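Local coordinates for protein endoglucanase (Ganoderma lucidum, PDB 5D8Z) that probably cleaves internal beta-1,4-glucosidic bonds of cellulose and related glucans, as a family 5 glycoside hydrolase built on a TIM barrel, at residues V27-F32 against G61-F66; D176-A181 against L196-N201. All coordinates share one frame; numbering follows the deposited sequence.

In the fold
Both contacts press a helix of the outer layer onto a strand of the same closed, eight-stranded parallel barrel, and they lie on opposite sides of the chain's centre. Contact 1 sets helix 59-68 against strand 24-30, the first of the barrel; contact 2 sets helix 171-187 against strand 194-198, the fifth. Their centres are 26 Å apart and their nearest atoms about 9 Å, with no touch between them. Each centre is about 13 Å from the centre of the chain. Neither contact contributes a residue to the sugar pocket; on contact 2 the side chain of Pro-198 stays about 12 Å from a bound beta-D-glucopyranose, whose pocket includes Glu-164, Trp-202 and Glu-276.

Contact 1: V27-F32 against G61-F66; sequences VNIAGF and GQMKHF
Val-27 plants its CG1 methyl squarely over the ring of Phe-66, 3.6 Å from the centroid and only 14° off the ring normal, a CH-pi contact across the face. With CG2 of Val-27 anti to the backbone N, CG1 is the branch that meets the ring, and the two side chains cross at about a right angle. The opposite face of Phe-66 has CD2 of the adjacent His-65 only near its rim. Cutting Phe-66 back to an alanine would remove the ring, is likely to leave the Val-27 methyl without its aromatic cover, and would probably open a gap between strand and helix.

Packing is looser one turn back along the helix. There CG1 of Ile-29 lies 4.0 Å from SD of Met-63, whose chain bends at chi3 (-48°), and CD1 of Ile-29 stands 4.3 Å from OE1 of Gln-62. That amide oxygen accepts a hydrogen bond from the backbone N of Gly-312, so its polar need is met beyond this apolar seam. Farther out, the exposed Lys-64 marks the solvent side of the helix.

The axes of strand 27-30 and helix 61-66 run nearly antiparallel, at 171°, and 10.6 Å apart. Phe-75 on the neighbouring strand 74-79 touches Val-27, Met-63 and Phe-66, while Ala-311 of strand 303-312 meets Val-27 and Gln-62 and helix 95-110 packs on Met-63.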
ATOM      1  N   VAL A  27       8.800  -2.726  -1.421  1.00 33.18           N
ATOM      2  CA  VAL A  27       8.083  -3.416  -2.467  1.00 36.72           C
ATOM      3  C   VAL A  27       6.826  -4.114  -1.904  1.00 36.21           C
ATOM      4  O   VAL A  27       6.773  -4.482  -0.712  1.00 39.28           O
ATOM      5  CB  VAL A  27       9.071  -4.323  -3.264  1.00 42.05           C
ATOM      6  CG1 VAL A  27      10.187  -4.842  -2.377  1.00 45.04           C
ATOM      7  CG2 VAL A  27       8.375  -5.451  -3.989  1.00 40.89           C
ATOM      8  N   ASN A  28       5.799  -4.230  -2.744  1.00 31.79           N
ATOM      9  CA  ASN A  28       4.596  -4.898  -2.357  1.00 30.78           C
ATOM     10  C   ASN A  28       4.816  -6.374  -2.461  1.00 30.14           C
ATOM     11  O   ASN A  28       5.158  -6.848  -3.507  1.00 32.01           O
ATOM     12  CB  ASN A  28       3.482  -4.517  -3.292  1.00 33.30           C
ATOM     13  CG  ASN A  28       2.892  -3.164  -2.965  1.00 35.83           C
ATOM     14  OD1 ASN A  28       1.977  -3.066  -2.124  1.00 33.70           O
ATOM     15  ND2 ASN A  28       3.394  -2.105  -3.646  1.00 34.14           N
ATOM     16  N   ILE A  29       4.601  -7.111  -1.387  1.00 28.69           N
ATOM     17  CA  ILE A  29       4.706  -8.545  -1.428  1.00 29.44           C
ATOM     18  C   ILE A  29       3.309  -9.156  -1.501  1.00 30.07           C
ATOM     19  O   ILE A  29       2.667  -9.394  -0.465  1.00 30.08           O
ATOM     20  CB  ILE A  29       5.399  -9.043  -0.166  1.00 30.18           C
ATOM     21  CG1 ILE A  29       6.723  -8.328   0.047  1.00 32.30           C
ATOM     22  CG2 ILE A  29       5.662 -10.513  -0.266  1.00 30.96           C
ATOM     23  CD1 ILE A  29       7.554  -8.105  -1.204  1.00 33.30           C
ATOM     24  N   ALA A  30       2.851  -9.426  -2.727  1.00 30.20           N
ATOM     25  CA  ALA A  30       1.463  -9.845  -2.974  1.00 29.46           C
ATOM     26  C   ALA A  30       1.199 -11.326  -2.884  1.00 30.73           C
ATOM     27  O   ALA A  30       2.094 -12.149  -2.884  1.00 29.63           O
ATOM     28  CB  ALA A  30       1.021  -9.364  -4.315  1.00 30.48           C
ATOM     29  N   GLY A  31      -0.081 -11.654  -2.804  1.00 35.59           N
ATOM     30  CA  GLY A  31      -0.526 -13.031  -2.626  1.00 36.29           C
ATOM     31  C   GLY A  31      -1.787 -13.200  -1.791  1.00 36.61           C
ATOM     32  O   GLY A  31      -2.688 -13.913  -2.199  1.00 39.36           O
ATOM     33  N   PHE A  32      -1.849 -12.583  -0.609  1.00 36.70           N
ATOM     34  CA  PHE A  32      -3.052 -12.691   0.231  1.00 35.06           C
ATOM     35  C   PHE A  32      -4.192 -11.926  -0.422  1.00 39.82           C
ATOM     36  O   PHE A  32      -5.370 -12.083  -0.026  1.00 44.02           O
ATOM     37  CB  PHE A  32      -2.828 -12.130   1.634  1.00 31.70           C
ATOM     38  CG  PHE A  32      -2.156 -13.074   2.582  1.00 29.05           C
ATOM     39  CD1 PHE A  32      -2.862 -14.083   3.177  1.00 27.91           C
ATOM     40  CD2 PHE A  32      -0.808 -12.924   2.899  1.00 29.40           C
ATOM     41  CE1 PHE A  32      -2.246 -14.947   4.070  1.00 29.98           C
ATOM     42  CE2 PHE A  32      -0.178 -13.783   3.784  1.00 29.45           C
ATOM     43  CZ  PHE A  32      -0.901 -14.800   4.382  1.00 29.72           C
ATOM     44  N   GLY A  61      12.371 -14.708   2.304  1.00 28.66           N
ATOM     45  CA  GLY A  61      13.690 -14.613   1.694  1.00 30.09           C
ATOM     46  C   GLY A  61      13.779 -13.415   0.777  1.00 30.87           C
ATOM     47  O   GLY A  61      14.691 -12.609   0.898  1.00 32.01           O
ATOM     48  N   GLN A  62      12.804 -13.299  -0.117  1.00 31.73           N
ATOM     49  CA  GLN A  62      12.548 -12.072  -0.867  1.00 34.25           C
ATOM     50  C   GLN A  62      12.824 -10.792  -0.048  1.00 33.39           C
ATOM     51  O   GLN A  62      13.483  -9.862  -0.519  1.00 29.66           O
ATOM     52  CB  GLN A  62      11.084 -12.066  -1.389  1.00 35.85           C
ATOM     53  CG  GLN A  62      10.783 -13.031  -2.549  1.00 35.55           C
ATOM     54  CD  GLN A  62       9.408 -12.807  -3.196  1.00 38.39           C
ATOM     55  OE1 GLN A  62       8.826 -11.718  -3.102  1.00 44.65           O
ATOM     56  NE2 GLN A  62       8.895 -13.823  -3.878  1.00 35.52           N
ATOM     57  N   MET A  63      12.341 -10.769   1.190  1.00 36.78           N
ATOM     58  CA  MET A  63      12.496  -9.598   2.049  1.00 38.59           C
ATOM     59  C   MET A  63      13.901  -9.548   2.644  1.00 40.05           C
ATOM     60  O   MET A  63      14.509  -8.483   2.623  1.00 43.41           O
ATOM     61  CB  MET A  63      11.377  -9.515   3.108  1.00 38.25           C
ATOM     62  CG  MET A  63      10.020  -9.230   2.472  1.00 39.81           C
ATOM     63  SD  MET A  63       8.545  -9.065   3.502  1.00 41.72           S
ATOM     64  CE  MET A  63       8.653 -10.496   4.557  1.00 43.36           C
ATOM     65  N   LYS A  64      14.445 -10.664   3.135  1.00 40.65           N
ATOM     66  CA  LYS A  64      15.874 -10.668   3.542  1.00 45.02           C
ATOM     67  C   LYS A  64      16.736 -10.015   2.462  1.00 41.04           C
ATOM     68  O   LYS A  64      17.613  -9.205   2.731  1.00 40.69           O
ATOM     69  CB  LYS A  64      16.406 -12.082   3.779  1.00 50.24           C
ATOM     70  CG  LYS A  64      16.562 -12.505   5.239  1.00 57.47           C
ATOM     71  CD  LYS A  64      17.985 -12.259   5.772  1.00 67.63           C
ATOM     72  CE  LYS A  64      19.013 -13.313   5.367  1.00 68.07           C
ATOM     73  NZ  LYS A  64      18.845 -14.588   6.118  1.00 67.88           N
ATOM     74  N   HIS A  65      16.449 -10.363   1.225  1.00 37.47           N
ATOM     75  CA  HIS A  65      17.271  -9.944   0.115  1.00 37.23           C
ATOM     76  C   HIS A  65      17.033  -8.480  -0.163  1.00 36.51           C
ATOM     77  O   HIS A  65      17.968  -7.698  -0.287  1.00 35.70           O
ATOM     78  CB  HIS A  65      16.947 -10.818  -1.107  1.00 38.24           C
ATOM     79  CG  HIS A  65      17.210 -10.161  -2.406  1.00 39.23           C
ATOM     80  ND1 HIS A  65      18.473  -9.777  -2.800  1.00 42.69           N
ATOM     81  CD2 HIS A  65      16.368  -9.787  -3.396  1.00 42.08           C
ATOM     82  CE1 HIS A  65      18.400  -9.209  -3.992  1.00 46.03           C
ATOM     83  NE2 HIS A  65      17.134  -9.206  -4.379  1.00 45.22           N
ATOM     84  N   PHE A  66      15.769  -8.096  -0.255  1.00 35.73           N
ATOM     85  CA  PHE A  66      15.459  -6.727  -0.593  1.00 34.67           C
ATOM     86  C   PHE A  66      16.094  -5.757   0.406  1.00 35.72           C
ATOM     87  O   PHE A  66      16.496  -4.664   0.022  1.00 33.16           O
ATOM     88  CB  PHE A  66      13.943  -6.527  -0.676  1.00 35.96           C
ATOM     89  CG  PHE A  66      13.324  -6.962  -1.983  1.00 34.46           C
ATOM     90  CD1 PHE A  66      13.811  -6.513  -3.198  1.00 37.86           C
ATOM     91  CD2 PHE A  66      12.225  -7.776  -1.996  1.00 32.80           C
ATOM     92  CE1 PHE A  66      13.231  -6.907  -4.405  1.00 36.01           C
ATOM     93  CE2 PHE A  66      11.627  -8.149  -3.184  1.00 33.15           C
ATOM     94  CZ  PHE A  66      12.130  -7.727  -4.392  1.00 33.76           C
TER

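Contact 2: D176-A181 against L196-N201; sequences DSVQAA and LLPGNN
In Val-178 chi1 (176°) swings CG1 to the far side of CB from the backbone N, which spreads the two methyls over neighbouring residues of the strand: CG1 goes to Leu-197 and CG2 to Pro-198. In Leu-197 chi2 (-175°) sends CD1 anti to CA, and CD2, the folded branch, is the one that meets the valine. CG1 of Val-178 then stands 4.3 Å from CD2 of Leu-197, methyl to methyl. CG2 of Val-178 lies 4.4 Å from CD of Pro-198, the ring carbon bonded to the proline nitrogen.

All three residues are buried, and the touch is light and wholly apolar; no hydrogen bond crosses between the segments. Segments 176-181 and 196-201 together bury 102 Å², with Val-178 giving the largest share as a single forked side chain laid against two strand residues. Val-178 CA is 7.2 Å from Leu-197 CA. A polar tie lies close by, where Trp-174 NE1, earlier on the same helix, is hydrogen-bonded to the carbonyl O of Pro-198. Beyond the proline the chain turns away from the helix, and Asn-200 OD1 accepts a hydrogen bond from Asn-201 N at 2.6 Å, the donor tilted 20° from the carbonyl plane.

Strand 157-160, helix 171-187 and strand 194-198 form a beta-alpha-beta unit, and Val-178 packs its helix on the second strand of the unit, part of the apolar layer between the strands and the outer helices of a TIM barrel.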
ATOM      1  N   ASP A 176     -14.938  10.763   6.314  1.00 40.70           N
ATOM      2  CA  ASP A 176     -15.587  10.359   7.596  1.00 44.20           C
ATOM      3  C   ASP A 176     -15.356   8.904   7.977  1.00 39.33           C
ATOM      4  O   ASP A 176     -15.075   8.594   9.127  1.00 39.33           O
ATOM      5  CB  ASP A 176     -17.090  10.663   7.594  1.00 51.12           C
ATOM      6  CG  ASP A 176     -17.389  12.169   7.633  1.00 62.21           C
ATOM      7  OD1 ASP A 176     -16.694  12.893   8.391  1.00 73.44           O
ATOM      8  OD2 ASP A 176     -18.306  12.635   6.908  1.00 65.58           O
ATOM      9  N   SER A 177     -15.457   8.012   7.004  1.00 37.05           N
ATOM     10  CA  SER A 177     -15.148   6.604   7.226  1.00 36.33           C
ATOM     11  C   SER A 177     -13.707   6.423   7.679  1.00 35.80           C
ATOM     12  O   SER A 177     -13.413   5.609   8.538  1.00 36.69           O
ATOM     13  CB  SER A 177     -15.388   5.824   5.944  1.00 36.59           C
ATOM     14  OG  SER A 177     -16.720   6.024   5.469  1.00 39.90           O
ATOM     15  N   VAL A 178     -12.813   7.219   7.112  1.00 36.19           N
ATOM     16  CA  VAL A 178     -11.396   7.115   7.402  1.00 35.24           C
ATOM     17  C   VAL A 178     -11.116   7.673   8.787  1.00 36.05           C
ATOM     18  O   VAL A 178     -10.238   7.174   9.506  1.00 36.01           O
ATOM     19  CB  VAL A 178     -10.569   7.887   6.371  1.00 36.33           C
ATOM     20  CG1 VAL A 178      -9.108   7.849   6.762  1.00 36.36           C
ATOM     21  CG2 VAL A 178     -10.791   7.332   4.958  1.00 35.97           C
ATOM     22  N   GLN A 179     -11.862   8.710   9.166  1.00 34.73           N
ATOM     23  CA  GLN A 179     -11.759   9.233  10.506  1.00 33.17           C
ATOM     24  C   GLN A 179     -12.107   8.114  11.464  1.00 32.07           C
ATOM     25  O   GLN A 179     -11.428   7.837  12.453  1.00 30.36           O
ATOM     26  CB  GLN A 179     -12.735  10.385  10.668  1.00 34.56           C
ATOM     27  CG  GLN A 179     -12.708  11.037  12.045  1.00 36.05           C
ATOM     28  CD  GLN A 179     -11.349  11.593  12.374  1.00 33.74           C
ATOM     29  OE1 GLN A 179     -10.905  12.519  11.741  1.00 35.19           O
ATOM     30  NE2 GLN A 179     -10.672  10.992  13.324  1.00 33.60           N
ATOM     31  N   ALA A 180     -13.185   7.441  11.155  1.00 33.34           N
ATOM     32  CA  ALA A 180     -13.628   6.423  12.059  1.00 37.47           C
ATOM     33  C   ALA A 180     -12.527   5.385  12.294  1.00 38.43           C
ATOM     34  O   ALA A 180     -12.302   4.947  13.440  1.00 43.85           O
ATOM     35  CB  ALA A 180     -14.889   5.774  11.537  1.00 38.50           C
ATOM     36  N   ALA A 181     -11.846   4.985  11.220  1.00 34.79           N
ATOM     37  CA  ALA A 181     -10.746   4.006  11.353  1.00 33.00           C
ATOM     38  C   ALA A 181      -9.601   4.577  12.189  1.00 30.05           C
ATOM     39  O   ALA A 181      -9.120   3.934  13.124  1.00 26.19           O
ATOM     40  CB  ALA A 181     -10.238   3.595   9.987  1.00 32.80           C
ATOM     41  N   LEU A 196      -2.013   5.719   6.756  1.00 36.91           N
ATOM     42  CA  LEU A 196      -2.035   6.176   5.376  1.00 37.75           C
ATOM     43  C   LEU A 196      -3.478   6.496   5.069  1.00 42.22           C
ATOM     44  O   LEU A 196      -4.380   5.766   5.504  1.00 48.37           O
ATOM     45  CB  LEU A 196      -1.480   5.114   4.418  1.00 35.21           C
ATOM     46  CG  LEU A 196      -0.031   4.740   4.756  1.00 36.35           C
ATOM     47  CD1 LEU A 196       0.417   3.401   4.198  1.00 37.05           C
ATOM     48  CD2 LEU A 196       0.930   5.818   4.308  1.00 36.80           C
ATOM     49  N   LEU A 197      -3.715   7.603   4.372  1.00 40.15           N
ATOM     50  CA  LEU A 197      -5.065   8.019   4.110  1.00 38.95           C
ATOM     51  C   LEU A 197      -5.270   8.078   2.615  1.00 36.91           C
ATOM     52  O   LEU A 197      -4.650   8.902   1.945  1.00 36.22           O
ATOM     53  CB  LEU A 197      -5.363   9.380   4.717  1.00 40.40           C
ATOM     54  CG  LEU A 197      -4.706   9.780   6.025  1.00 41.91           C
ATOM     55  CD1 LEU A 197      -5.296  11.128   6.419  1.00 41.23           C
ATOM     56  CD2 LEU A 197      -4.905   8.753   7.120  1.00 42.34           C
ATOM     57  N   PRO A 198      -6.173   7.241   2.101  1.00 33.56           N
ATOM     58  CA  PRO A 198      -6.442   7.091   0.705  1.00 34.30           C
ATOM     59  C   PRO A 198      -7.656   7.884   0.282  1.00 33.77           C
ATOM     60  O   PRO A 198      -8.591   8.025   1.068  1.00 32.90           O
ATOM     61  CB  PRO A 198      -6.794   5.622   0.615  1.00 37.64           C
ATOM     62  CG  PRO A 198      -7.575   5.383   1.880  1.00 36.32           C
ATOM     63  CD  PRO A 198      -7.016   6.336   2.896  1.00 35.47           C
ATOM     64  N   GLY A 199      -7.615   8.414  -0.933  1.00 32.79           N
ATOM     65  CA  GLY A 199      -8.751   9.025  -1.571  1.00 34.73           C
ATOM     66  C   GLY A 199      -9.157   8.374  -2.878  1.00 37.42           C
ATOM     67  O   GLY A 199      -8.863   7.233  -3.141  1.00 42.72           O
ATOM     68  N   ASN A 200      -9.836   9.134  -3.717  1.00 42.68           N
ATOM     69  CA  ASN A 200     -10.623   8.594  -4.806  1.00 38.67           C
ATOM     70  C   ASN A 200      -9.772   8.353  -6.025  1.00 38.07           C
ATOM     71  O   ASN A 200      -8.540   8.446  -5.968  1.00 38.65           O
ATOM     72  CB  ASN A 200     -11.730   9.579  -5.114  1.00 39.27           C
ATOM     73  CG  ASN A 200     -12.965   8.912  -5.659  1.00 44.26           C
ATOM     74  OD1 ASN A 200     -12.873   7.887  -6.355  1.00 49.11           O
ATOM     75  ND2 ASN A 200     -14.138   9.501  -5.376  1.00 41.08           N
ATOM     76  N   ASN A 201     -10.439   8.042  -7.129  1.00 39.63           N
ATOM     77  CA  ASN A 201      -9.800   7.644  -8.385  1.00 41.67           C
ATOM     78  C   ASN A 201      -8.592   6.723  -8.198  1.00 38.85           C
ATOM     79  O   ASN A 201      -7.510   7.008  -8.685  1.00 39.70           O
ATOM     80  CB  ASN A 201      -9.458   8.866  -9.251  1.00 43.51           C
ATOM     81  CG  ASN A 201      -9.242   8.493 -10.721  1.00 52.74           C
ATOM     82  OD1 ASN A 201     -10.045   7.751 -11.316  1.00 53.90           O
ATOM     83  ND2 ASN A 201      -8.153   9.004 -11.320  1.00 55.47           N
TER